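Local coordinates for putative peptide ABC-transport system periplasmic peptide-binding protein (Campylobacter jejuni, PDB 4OEV) that binds nickel(II), here together with oxalate, as the extracytoplasmic solute-binding component of an ABC-type importer, at residues K52-S57 with A128-L133; V166-K169 with Y173-F176; H277-V282 with D461-Y466; F316-N319 with N323-K326. All coordinates share one frame; numbering follows the deposited sequence.

Contact 1 of 4, residues K52-S57 with A128-L133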
loop_
_atom_site.group_PDB
_atom_site.type_symbol
_atom_site.label_atom_id
_atom_site.label_comp_id
_atom_site.label_asym_id
_atom_site.label_seq_id
_atom_site.Cartn_x
_atom_site.Cartn_y
_atom_site.Cartn_z
ATOM N N LYS A 52 -5.166 14.908 -21.419
ATOM C CA LYS A 52 -5.198 14.282 -22.748
ATOM C C LYS A 52 -3.826 13.782 -23.237
ATOM O O LYS A 52 -3.732 12.730 -23.877
ATOM C CB LYS A 52 -5.741 15.289 -23.829
ATOM C CG LYS A 52 -7.171 15.802 -23.633
ATOM C CD LYS A 52 -7.642 16.796 -24.748
ATOM C CE LYS A 52 -9.205 16.881 -24.796
ATOM N NZ LYS A 52 -9.833 17.590 -25.962
ATOM N N SER A 53 -2.763 14.562 -22.976
ATOM C CA SER A 53 -1.390 14.174 -23.331
ATOM C C SER A 53 -0.359 15.018 -22.583
ATOM O O SER A 53 -0.706 15.923 -21.821
ATOM C CB SER A 53 -1.122 14.306 -24.817
ATOM O OG SER A 53 -0.912 15.673 -25.185
ATOM N N TRP A 54 0.906 14.676 -22.808
ATOM C CA TRP A 54 2.024 15.317 -22.127
ATOM C C TRP A 54 3.356 15.076 -22.854
ATOM O O TRP A 54 3.548 14.034 -23.487
ATOM C CB TRP A 54 2.108 14.820 -20.664
ATOM C CG TRP A 54 2.132 13.323 -20.511
ATOM C CD1 TRP A 54 3.225 12.503 -20.530
ATOM C CD2 TRP A 54 0.992 12.457 -20.358
ATOM N NE1 TRP A 54 2.837 11.187 -20.364
ATOM C CE2 TRP A 54 1.469 11.142 -20.274
ATOM C CE3 TRP A 54 -0.380 12.680 -20.258
ATOM C CZ2 TRP A 54 0.616 10.056 -20.108
ATOM C CZ3 TRP A 54 -1.224 11.596 -20.121
ATOM C CH2 TRP A 54 -0.726 10.309 -20.049
ATOM N N ASP A 55 4.260 16.054 -22.751
ATOM C CA ASP A 55 5.621 15.975 -23.260
ATOM C C ASP A 55 6.628 16.280 -22.154
ATOM O O ASP A 55 6.480 17.279 -21.443
ATOM C CB ASP A 55 5.805 16.974 -24.436
ATOM C CG ASP A 55 4.790 16.748 -25.570
ATOM O OD1 ASP A 55 4.977 15.791 -26.357
ATOM O OD2 ASP A 55 3.753 17.442 -25.613
ATOM N N ILE A 56 7.693 15.486 -22.084
ATOM C CA ILE A 56 8.772 15.686 -21.108
ATOM C C ILE A 56 10.078 16.053 -21.794
ATOM O O ILE A 56 10.458 15.432 -22.803
ATOM C CB ILE A 56 9.008 14.439 -20.284
ATOM C CG1 ILE A 56 7.670 13.899 -19.758
ATOM C CG2 ILE A 56 9.991 14.745 -19.180
ATOM C CD1 ILE A 56 7.789 12.721 -18.850
ATOM N N SER A 57 10.773 17.051 -21.244
ATOM C CA SER A 57 12.000 17.537 -21.855
ATOM C C SER A 57 13.077 16.454 -21.801
ATOM O O SER A 57 12.968 15.468 -21.044
ATOM C CB SER A 57 12.462 18.812 -21.158
ATOM O OG SER A 57 13.000 18.461 -19.880
ATOM N N ALA A 128 9.090 9.079 -11.598
ATOM C CA ALA A 128 7.860 8.551 -11.013
ATOM C C ALA A 128 6.699 9.550 -11.091
ATOM O O ALA A 128 5.573 9.229 -10.716
ATOM C CB ALA A 128 8.094 8.137 -9.576
ATOM N N PHE A 129 6.957 10.760 -11.600
ATOM C CA PHE A 129 5.969 11.823 -11.530
ATOM C C PHE A 129 4.631 11.499 -12.229
ATOM O O PHE A 129 3.571 11.898 -11.748
ATOM C CB PHE A 129 6.546 13.126 -12.182
ATOM C CG PHE A 129 5.759 14.360 -11.884
ATOM C CD1 PHE A 129 5.220 14.569 -10.623
ATOM C CD2 PHE A 129 5.630 15.393 -12.866
ATOM C CE1 PHE A 129 4.497 15.713 -10.330
ATOM C CE2 PHE A 129 4.923 16.541 -12.579
ATOM C CZ PHE A 129 4.357 16.730 -11.321
ATOM N N LEU A 130 4.687 10.862 -13.397
ATOM C CA LEU A 130 3.458 10.553 -14.132
ATOM C C LEU A 130 2.627 9.541 -13.340
ATOM O O LEU A 130 1.404 9.661 -13.284
ATOM C CB LEU A 130 3.782 10.010 -15.516
ATOM C CG LEU A 130 4.252 11.117 -16.469
ATOM C CD1 LEU A 130 4.749 10.502 -17.771
ATOM C CD2 LEU A 130 3.121 12.103 -16.730
ATOM N N ASP A 131 3.293 8.565 -12.717
ATOM C CA ASP A 131 2.571 7.626 -11.848
ATOM C C ASP A 131 1.968 8.416 -10.711
ATOM O O ASP A 131 0.832 8.170 -10.330
ATOM C CB ASP A 131 3.484 6.511 -11.273
ATOM C CG ASP A 131 3.667 5.367 -12.235
ATOM O OD1 ASP A 131 3.305 5.546 -13.441
ATOM O OD2 ASP A 131 4.091 4.278 -11.775
ATOM N N ALA A 132 2.734 9.374 -10.187
ATOM C CA ALA A 132 2.299 10.183 -9.043
ATOM C C ALA A 132 1.079 11.020 -9.379
ATOM O O ALA A 132 0.251 11.306 -8.503
ATOM C CB ALA A 132 3.439 11.086 -8.562
ATOM N N LEU A 133 0.994 11.438 -10.642
ATOM C CA LEU A 133 -0.114 12.267 -11.099
ATOM C C LEU A 133 -1.388 11.451 -11.360
ATOM O O LEU A 133 -2.369 11.974 -11.926
ATOM C CB LEU A 133 0.309 13.052 -12.364
ATOM C CG LEU A 133 1.319 14.176 -12.130
ATOM C CD1 LEU A 133 1.943 14.680 -13.401
ATOM C CD2 LEU A 133 0.630 15.294 -11.402
#

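Contact 2 of 4, residues V166-K169 with Y173-F176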
loop_
_atom_site.group_PDB
_atom_site.type_symbol
_atom_site.label_atom_id
_atom_site.label_comp_id
_atom_site.label_asym_id
_atom_site.label_seq_id
_atom_site.Cartn_x
_atom_site.Cartn_y
_atom_site.Cartn_z
ATOM N N VAL A 166 -22.631 10.380 -1.359
ATOM C CA VAL A 166 -23.995 10.535 -0.833
ATOM C C VAL A 166 -24.067 10.688 0.691
ATOM O O VAL A 166 -24.580 11.674 1.196
ATOM C CB VAL A 166 -24.899 9.356 -1.214
ATOM C CG1 VAL A 166 -26.259 9.572 -0.615
ATOM C CG2 VAL A 166 -24.997 9.224 -2.716
ATOM N N LYS A 167 -23.630 9.677 1.431
ATOM C CA LYS A 167 -23.596 9.810 2.877
ATOM C C LYS A 167 -22.620 8.830 3.488
ATOM O O LYS A 167 -22.102 7.936 2.815
ATOM C CB LYS A 167 -24.979 9.611 3.482
ATOM C CG LYS A 167 -25.514 8.194 3.444
ATOM C CD LYS A 167 -26.746 8.125 4.341
ATOM C CE LYS A 167 -27.416 6.761 4.278
ATOM N NZ LYS A 167 -28.591 6.630 5.197
ATOM N N TRP A 168 -22.394 8.990 4.781
ATOM C CA TRP A 168 -21.348 8.229 5.437
ATOM C C TRP A 168 -21.774 7.912 6.851
ATOM O O TRP A 168 -21.987 8.807 7.654
ATOM C CB TRP A 168 -20.056 9.043 5.403
ATOM C CG TRP A 168 -18.824 8.435 5.980
ATOM C CD1 TRP A 168 -18.687 7.216 6.597
ATOM C CD2 TRP A 168 -17.533 9.045 5.996
ATOM N NE1 TRP A 168 -17.374 7.037 6.998
ATOM C CE2 TRP A 168 -16.647 8.142 6.638
ATOM C CE3 TRP A 168 -17.036 10.270 5.521
ATOM C CZ2 TRP A 168 -15.291 8.423 6.823
ATOM C CZ3 TRP A 168 -15.694 10.553 5.695
ATOM C CH2 TRP A 168 -14.824 9.624 6.357
ATOM N N LYS A 169 -21.890 6.631 7.161
ATOM C CA LYS A 169 -22.169 6.224 8.520
ATOM C C LYS A 169 -20.857 5.762 9.123
ATOM O O LYS A 169 -20.383 4.672 8.828
ATOM C CB LYS A 169 -23.221 5.121 8.532
ATOM C CG LYS A 169 -23.846 4.818 9.875
ATOM C CD LYS A 169 -25.184 4.125 9.632
ATOM C CE LYS A 169 -25.613 3.220 10.775
ATOM N NZ LYS A 169 -26.796 2.393 10.374
ATOM N N TYR A 173 -20.044 2.372 6.778
ATOM C CA TYR A 173 -20.034 2.396 5.322
ATOM C C TYR A 173 -20.021 3.811 4.759
ATOM O O TYR A 173 -20.367 4.770 5.451
ATOM C CB TYR A 173 -21.255 1.642 4.771
ATOM C CG TYR A 173 -22.588 2.334 5.018
ATOM C CD1 TYR A 173 -23.077 3.280 4.116
ATOM C CD2 TYR A 173 -23.374 2.016 6.125
ATOM C CE1 TYR A 173 -24.290 3.909 4.325
ATOM C CE2 TYR A 173 -24.600 2.636 6.334
ATOM C CZ TYR A 173 -25.051 3.581 5.431
ATOM O OH TYR A 173 -26.267 4.208 5.618
ATOM N N VAL A 174 -19.643 3.934 3.491
ATOM C CA VAL A 174 -19.815 5.188 2.755
ATOM C C VAL A 174 -20.692 4.823 1.575
ATOM O O VAL A 174 -20.497 3.753 0.997
ATOM C CB VAL A 174 -18.466 5.805 2.278
ATOM C CG1 VAL A 174 -18.656 7.232 1.801
ATOM C CG2 VAL A 174 -17.388 5.758 3.397
ATOM N N GLU A 175 -21.684 5.659 1.261
ATOM C CA GLU A 175 -22.600 5.409 0.145
ATOM C C GLU A 175 -22.416 6.437 -0.987
ATOM O O GLU A 175 -22.287 7.638 -0.737
ATOM C CB GLU A 175 -24.053 5.414 0.621
ATOM C CG GLU A 175 -25.076 5.336 -0.544
ATOM C CD GLU A 175 -26.511 5.478 -0.074
ATOM O OE1 GLU A 175 -26.704 5.360 1.160
ATOM O OE2 GLU A 175 -27.433 5.703 -0.927
ATOM N N PHE A 176 -22.399 5.946 -2.227
ATOM C CA PHE A 176 -22.199 6.770 -3.410
ATOM C C PHE A 176 -23.320 6.579 -4.411
ATOM O O PHE A 176 -24.043 5.586 -4.354
ATOM C CB PHE A 176 -20.891 6.423 -4.103
ATOM C CG PHE A 176 -19.704 6.462 -3.188
ATOM C CD1 PHE A 176 -19.329 5.337 -2.459
ATOM C CD2 PHE A 176 -18.975 7.633 -3.035
ATOM C CE1 PHE A 176 -18.221 5.374 -1.602
ATOM C CE2 PHE A 176 -17.851 7.667 -2.160
ATOM C CZ PHE A 176 -17.494 6.540 -1.449
#

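Contact 3 of 4, residues H277-V282 with D461-Y466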
loop_
_atom_site.group_PDB
_atom_site.type_symbol
_atom_site.label_atom_id
_atom_site.label_comp_id
_atom_site.label_asym_id
_atom_site.label_seq_id
_atom_site.Cartn_x
_atom_site.Cartn_y
_atom_site.Cartn_z
ATOM N N HIS A 277 -0.870 -22.143 1.161
ATOM C CA HIS A 277 -1.445 -23.050 0.166
ATOM C C HIS A 277 -1.145 -22.603 -1.247
ATOM O O HIS A 277 -2.019 -22.647 -2.113
ATOM C CB HIS A 277 -2.957 -23.170 0.350
ATOM C CG HIS A 277 -3.375 -23.509 1.749
ATOM N ND1 HIS A 277 -2.997 -24.678 2.377
ATOM C CD2 HIS A 277 -4.162 -22.845 2.630
ATOM C CE1 HIS A 277 -3.520 -24.712 3.592
ATOM N NE2 HIS A 277 -4.233 -23.612 3.768
ATOM N N ASP A 278 0.068 -22.108 -1.451
ATOM C CA ASP A 278 0.508 -21.628 -2.764
ATOM C C ASP A 278 -0.401 -20.503 -3.365
ATOM O O ASP A 278 -0.545 -20.357 -4.586
ATOM C CB ASP A 278 0.641 -22.836 -3.711
ATOM C CG ASP A 278 1.719 -23.836 -3.226
ATOM O OD1 ASP A 278 2.822 -23.374 -2.836
ATOM O OD2 ASP A 278 1.459 -25.070 -3.205
ATOM N N TYR A 279 -1.037 -19.747 -2.471
ATOM C CA TYR A 279 -1.616 -18.445 -2.787
ATOM C C TYR A 279 -0.577 -17.377 -2.464
ATOM O O TYR A 279 -0.905 -16.235 -2.101
ATOM C CB TYR A 279 -2.886 -18.214 -1.988
ATOM C CG TYR A 279 -4.105 -18.062 -2.855
ATOM C CD1 TYR A 279 -4.576 -16.793 -3.185
ATOM C CD2 TYR A 279 -4.784 -19.171 -3.347
ATOM C CE1 TYR A 279 -5.696 -16.624 -3.986
ATOM C CE2 TYR A 279 -5.924 -19.017 -4.155
ATOM C CZ TYR A 279 -6.366 -17.729 -4.473
ATOM O OH TYR A 279 -7.483 -17.538 -5.264
ATOM N N ALA A 280 0.692 -17.755 -2.587
ATOM C CA ALA A 280 1.797 -16.877 -2.177
ATOM C C ALA A 280 3.124 -17.370 -2.750
ATOM O O ALA A 280 3.222 -18.519 -3.186
ATOM C CB ALA A 280 1.865 -16.799 -0.666
ATOM N N PHE A 281 4.141 -16.514 -2.750
ATOM C CA PHE A 281 5.473 -16.986 -3.071
ATOM C C PHE A 281 6.430 -16.382 -2.040
ATOM O O PHE A 281 6.129 -15.346 -1.425
ATOM C CB PHE A 281 5.887 -16.702 -4.550
ATOM C CG PHE A 281 6.272 -15.254 -4.893
ATOM C CD1 PHE A 281 7.548 -14.742 -4.596
ATOM C CD2 PHE A 281 5.403 -14.446 -5.662
ATOM C CE1 PHE A 281 7.899 -13.416 -4.965
ATOM C CE2 PHE A 281 5.741 -13.139 -6.050
ATOM C CZ PHE A 281 6.981 -12.617 -5.705
ATOM N N VAL A 282 7.525 -17.096 -1.779
ATOM C CA VAL A 282 8.502 -16.640 -0.779
ATOM C C VAL A 282 9.057 -15.259 -1.158
ATOM O O VAL A 282 9.445 -15.062 -2.312
ATOM C CB VAL A 282 9.663 -17.618 -0.624
ATOM C CG1 VAL A 282 10.687 -17.048 0.399
ATOM C CG2 VAL A 282 9.136 -19.016 -0.199
ATOM N N ASP A 461 -1.140 -13.629 -3.290
ATOM C CA ASP A 461 -2.243 -13.479 -4.230
ATOM C C ASP A 461 -3.471 -13.125 -3.422
ATOM O O ASP A 461 -3.545 -13.400 -2.222
ATOM C CB ASP A 461 -2.531 -14.739 -5.031
ATOM C CG ASP A 461 -1.587 -14.936 -6.154
ATOM O OD1 ASP A 461 -0.711 -14.075 -6.328
ATOM O OD2 ASP A 461 -1.743 -15.938 -6.886
ATOM N N PHE A 462 -4.457 -12.549 -4.089
ATOM C CA PHE A 462 -5.692 -12.226 -3.404
ATOM C C PHE A 462 -6.822 -12.977 -4.051
ATOM O O PHE A 462 -6.804 -13.232 -5.254
ATOM C CB PHE A 462 -5.954 -10.711 -3.413
ATOM C CG PHE A 462 -5.149 -9.980 -2.382
ATOM C CD1 PHE A 462 -5.620 -9.870 -1.084
ATOM C CD2 PHE A 462 -3.933 -9.421 -2.706
ATOM C CE1 PHE A 462 -4.874 -9.237 -0.085
ATOM C CE2 PHE A 462 -3.165 -8.773 -1.704
ATOM C CZ PHE A 462 -3.643 -8.673 -0.413
ATOM N N ALA A 463 -7.802 -13.335 -3.231
ATOM C CA ALA A 463 -8.984 -14.003 -3.732
ATOM C C ALA A 463 -10.166 -13.047 -3.653
ATOM O O ALA A 463 -10.646 -12.732 -2.561
ATOM C CB ALA A 463 -9.263 -15.324 -2.919
ATOM N N LEU A 464 -10.614 -12.564 -4.814
ATOM C CA LEU A 464 -11.829 -11.770 -4.867
ATOM C C LEU A 464 -13.022 -12.689 -4.937
ATOM O O LEU A 464 -13.252 -13.380 -5.952
ATOM C CB LEU A 464 -11.821 -10.795 -6.068
ATOM C CG LEU A 464 -13.126 -10.020 -6.302
ATOM C CD1 LEU A 464 -13.651 -9.361 -5.031
ATOM C CD2 LEU A 464 -12.887 -8.965 -7.414
ATOM N N VAL A 465 -13.811 -12.702 -3.877
ATOM C CA VAL A 465 -14.965 -13.593 -3.906
ATOM C C VAL A 465 -16.230 -12.812 -4.202
ATOM O O VAL A 465 -16.537 -11.833 -3.523
ATOM C CB VAL A 465 -15.170 -14.356 -2.612
ATOM C CG1 VAL A 465 -16.370 -15.261 -2.765
ATOM C CG2 VAL A 465 -13.919 -15.162 -2.260
ATOM N N TYR A 466 -16.978 -13.233 -5.195
ATOM C CA TYR A 466 -18.082 -12.367 -5.615
ATOM C C TYR A 466 -19.377 -13.120 -5.936
ATOM O O TYR A 466 -19.394 -14.186 -6.572
ATOM C CB TYR A 466 -17.638 -11.500 -6.832
ATOM C CG TYR A 466 -17.259 -12.344 -8.044
ATOM C CD1 TYR A 466 -15.955 -12.837 -8.194
ATOM C CD2 TYR A 466 -18.202 -12.689 -8.994
ATOM C CE1 TYR A 466 -15.628 -13.655 -9.267
ATOM C CE2 TYR A 466 -17.875 -13.494 -10.083
ATOM C CZ TYR A 466 -16.575 -13.957 -10.204
ATOM O OH TYR A 466 -16.250 -14.759 -11.266
#

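Contact 4 of 4, residues F316-N319 with N323-K326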
loop_
_atom_site.group_PDB
_atom_site.type_symbol
_atom_site.label_atom_id
_atom_site.label_comp_id
_atom_site.label_asym_id
_atom_site.label_seq_id
_atom_site.Cartn_x
_atom_site.Cartn_y
_atom_site.Cartn_z
ATOM N N PHE A 316 25.685 -14.155 23.039
ATOM C CA PHE A 316 24.638 -14.888 23.764
ATOM C C PHE A 316 25.060 -16.332 24.049
ATOM O O PHE A 316 25.902 -16.913 23.351
ATOM C CB PHE A 316 23.295 -14.864 22.986
ATOM C CG PHE A 316 22.655 -13.512 22.911
ATOM C CD1 PHE A 316 22.939 -12.621 21.858
ATOM C CD2 PHE A 316 21.758 -13.112 23.892
ATOM C CE1 PHE A 316 22.372 -11.384 21.796
ATOM C CE2 PHE A 316 21.154 -11.840 23.822
ATOM C CZ PHE A 316 21.475 -10.980 22.776
ATOM N N LYS A 317 24.497 -16.912 25.104
ATOM C CA LYS A 317 24.806 -18.305 25.457
ATOM C C LYS A 317 23.526 -18.979 25.909
ATOM O O LYS A 317 22.774 -18.370 26.659
ATOM C CB LYS A 317 25.872 -18.354 26.569
ATOM C CG LYS A 317 26.133 -19.775 27.135
ATOM C CD LYS A 317 27.180 -19.727 28.292
ATOM C CE LYS A 317 27.016 -20.919 29.251
ATOM N NZ LYS A 317 25.668 -20.959 29.929
ATOM N N LYS A 318 23.241 -20.191 25.432
ATOM C CA LYS A 318 22.054 -20.928 25.888
ATOM C C LYS A 318 22.103 -21.210 27.386
ATOM O O LYS A 318 23.078 -21.759 27.886
ATOM C CB LYS A 318 21.899 -22.235 25.110
ATOM C CG LYS A 318 21.204 -22.042 23.755
ATOM C CD LYS A 318 20.749 -23.358 23.170
ATOM C CE LYS A 318 20.289 -23.212 21.733
ATOM N NZ LYS A 318 19.453 -24.411 21.362
ATOM N N ASN A 319 21.080 -20.794 28.121
ATOM C CA ASN A 319 21.133 -21.042 29.554
ATOM C C ASN A 319 20.634 -22.482 29.836
ATOM O O ASN A 319 20.449 -23.255 28.897
ATOM C CB ASN A 319 20.335 -19.987 30.339
ATOM C CG ASN A 319 18.879 -19.927 29.944
ATOM O OD1 ASN A 319 18.329 -20.879 29.390
ATOM N ND2 ASN A 319 18.246 -18.763 30.184
ATOM N N ASN A 323 17.584 -21.409 26.486
ATOM C CA ASN A 323 17.327 -20.074 25.924
ATOM C C ASN A 323 18.558 -19.194 25.904
ATOM O O ASN A 323 19.254 -19.058 26.910
ATOM C CB ASN A 323 16.216 -19.387 26.713
ATOM C CG ASN A 323 14.897 -20.145 26.640
ATOM O OD1 ASN A 323 14.547 -20.709 25.599
ATOM N ND2 ASN A 323 14.181 -20.199 27.761
ATOM N N PHE A 324 18.797 -18.554 24.771
ATOM C CA PHE A 324 19.939 -17.677 24.642
ATOM C C PHE A 324 19.828 -16.514 25.617
ATOM O O PHE A 324 18.776 -15.869 25.765
ATOM C CB PHE A 324 20.072 -17.160 23.196
ATOM C CG PHE A 324 20.867 -18.082 22.316
ATOM C CD1 PHE A 324 22.224 -18.241 22.523
ATOM C CD2 PHE A 324 20.257 -18.800 21.297
ATOM C CE1 PHE A 324 22.958 -19.088 21.722
ATOM C CE2 PHE A 324 20.985 -19.668 20.500
ATOM C CZ PHE A 324 22.330 -19.806 20.702
ATOM N N GLU A 325 20.960 -16.217 26.234
ATOM C CA GLU A 325 21.027 -15.260 27.318
ATOM C C GLU A 325 22.332 -14.483 27.212
ATOM O O GLU A 325 23.392 -15.051 26.884
ATOM C CB GLU A 325 20.955 -16.023 28.652
ATOM C CG GLU A 325 20.705 -15.180 29.897
ATOM C CD GLU A 325 20.698 -16.032 31.156
ATOM O OE1 GLU A 325 21.670 -15.924 31.918
ATOM O OE2 GLU A 325 19.716 -16.797 31.383
ATOM N N LYS A 326 22.269 -13.200 27.547
ATOM C CA LYS A 326 23.481 -12.398 27.628
ATOM C C LYS A 326 23.387 -11.439 28.799
ATOM O O LYS A 326 22.391 -10.725 28.941
ATOM C CB LYS A 326 23.716 -11.639 26.329
ATOM C CG LYS A 326 24.891 -10.645 26.442
ATOM C CD LYS A 326 25.455 -10.316 25.098
ATOM C CE LYS A 326 24.664 -9.311 24.416
ATOM N NZ LYS A 326 25.457 -8.819 23.245
#

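Contact 1 of 4, residues K52-S57 with A128-L133
Leu130 of the short helix 129-132 lays its forked end on the indole of Trp54, in strand 51-56, and also touches Ile56 two residues further along. From CB the side chain runs to the branch point, where the contact begins: Leu130 CG, held anti to the carbonyl carbon (chi1 -75°), comes to 4.1 Å from Trp54 NE1. The two methyls share the CD1-NE1 side of the indole, and Leu130 CD1 alone goes on to Ile56. Leu130 CD2 sits over one face of the five-membered ring of Trp54, 3.8 Å from the ring centroid and 12° off the normal, a CH-pi contact. Leu130 CD1 lies against the CD1-NE1 bond of the indole, 3.3 Å from Trp54 NE1 and 3.7 Å from Trp54 CD1. Leu130 CD1 also meets Ile56 CD1 at 3.9 Å, the two side chains reaching for each other tip to tip. Trp54 and Ile56 alternate with Asp55 along the strand, so both point toward the helix while Asp55 does not.

Strand 51-56 is an outermost strand of a four-stranded antiparallel sheet, and a classic beta bulge, Lys52 and Ser53 both facing Phe66, interrupts its pairing with strand 62-67. The contact joins the margin of this sheet to the helix that follows strand 117-122. Leu46 bridges the pair from outside, touching both Trp54 and Leu130, and Pro48 adds to the packing on Trp54. The helix is tied down separately: Leu130 O accepts from Thr38 OG1, Asp131 OD2 from the backbone N of Asp389, and Phe129 meets Tyr63 edge-to-face.

Contact 2 of 4, residues V166-K169 with Y173-F176
Val174 CG2 rests over one face of the Trp168 indole, 3.8 Å from the centroid of its five-membered ring and 12° off the normal. Trp168 and Val174 form a non-hydrogen-bonded pair, and Trp168 CG, anti to the backbone N (chi1 -178°), puts the indole alongside Val174 CG2. On the other side of the sheet Tyr173 meets two lysines, one over a face and one at the edge: Lys169 CB packs over the ring, 3.6 Å from Tyr173 CE2, and Lys167 CE approaches the edge, 3.1 Å from Tyr173 OH.

The backbones of this antiparallel hairpin fix that pattern. Glu175 N donates to Lys167 O at 2.8 Å in a nearly straight bond, 177° at the hydrogen, and Lys169 and Tyr173 exchange two further bonds. Val166 and Lys167 both face Glu175, a classic beta bulge: Glu175 O accepts from Val166 N at 2.8 Å and from Lys167 N at 3.3 Å.

Further out, strand 191-196 pairs with the second hairpin strand, and Ile18 touches both Trp168 and Val174. Glu175 OE2 forms a salt bridge with Arg191 NE. Glu175 OE1 stands 4.6 Å from Lys167 NZ, too far for a direct bridge; the lysine probably adds modest electrostatic stabilisation to a carboxylate whose main partner is Arg191.

Contact 3 of 4, residues H277-V282 with D461-Y466
The Tyr279 ring meets strand 454-467 through its edge: the carbonyl O of Asp461 lies there in the ring plane, 3.7 Å from Tyr279 CD1, and the carbonyl O of Phe462 lies near the plane, 3.8 Å from Tyr279 CE1. Asp461 and Ala463 contribute their CB atoms from oblique positions: Asp461 CB lies 3.4 Å from Tyr279 CD1, and Ala463 CB lies 3.7 Å from Tyr279 OH. Three consecutive residues are thus met in turn, Asp461 by CD1, Phe462 by CE1 and Ala463 by OH. Ring and Asp461 carboxylate planes stand 83° apart, and the cation of Arg235 makes a cation-pi contact with the ring.

A single backbone bond fastens the approach, Asp461 N donating to Tyr279 O at 2.9 Å and 170° at the hydrogen. Tyr279 leads directly into strand 280-282, which pairs with strand 454-467 in an antiparallel sheet; Phe281 continues that pairing with Tyr459.

Asp461 is a buried residue. Its OD2 takes salt bridges from Lys237 NZ and Arg235 NH1, two positive charges that would probably favour the ionised form.

Contact 4 of 4, residues F316-N319 with N323-K326
Asn319 folds its amide back between its own backbone N and carbonyl carbon (chi1 59°), while Glu325 stretches out with CG opposite its backbone N (chi1 -167°); the two meet as Asn319 ND2 donates to Glu325 OE2 at 2.7 Å. The bond is nearly straight and leaves in the amide plane, but reaches OE2 on the anti side, 30° out of the carboxylate plane, with the two groups steeply inclined. The other end of the amide works too: Asn319 OD1 accepts from Asn323 N at 3.0 Å and from Asp321 N within the turn, while Asn319 N donates to Asn323 O at 2.8 Å.

The bonds span a short beta hairpin at the margin of a four-stranded mixed sheet, in which Lys317 and Glu325 form the hydrogen-bonded pair. On the face of Lys318 and Phe324, Lys318 CG stands over the centre of the Phe324 ring, 3.8 Å from the centroid. Lys326 CE lies over one face of the Phe316 ring, 4.2 Å from its centroid. Two lysine ends have partners outside the hairpin: Lys318 NZ bridges to Glu308 of helix 304-313, whose Leu311 and Val312 pack on Phe324, and Lys326 NZ donates to Ala314 O.

Overall arrangement
Contacts 1, 2 and 3 follow one another along the chain, while contact 4 is nested inside the long loop that contact 3 closes. Each belongs to a different sheet: contact 1 joins a helix to the antiparallel sheet containing strand 51-56, contacts 2 and 4 are hairpins at the margins of two mixed sheets, and contact 3 brings the late strand 454-467 to strand 280-282. No two touch; centres of contacts 2 and 3 are 30 Å apart, those of contacts 1 and 4 56 Å, on opposite sides of the chain's centre. In contact 3 the Phe462 side chain is about 9 Å from the bound nickel and oxalate; His480 and His481, nickel ligands, follow its strand.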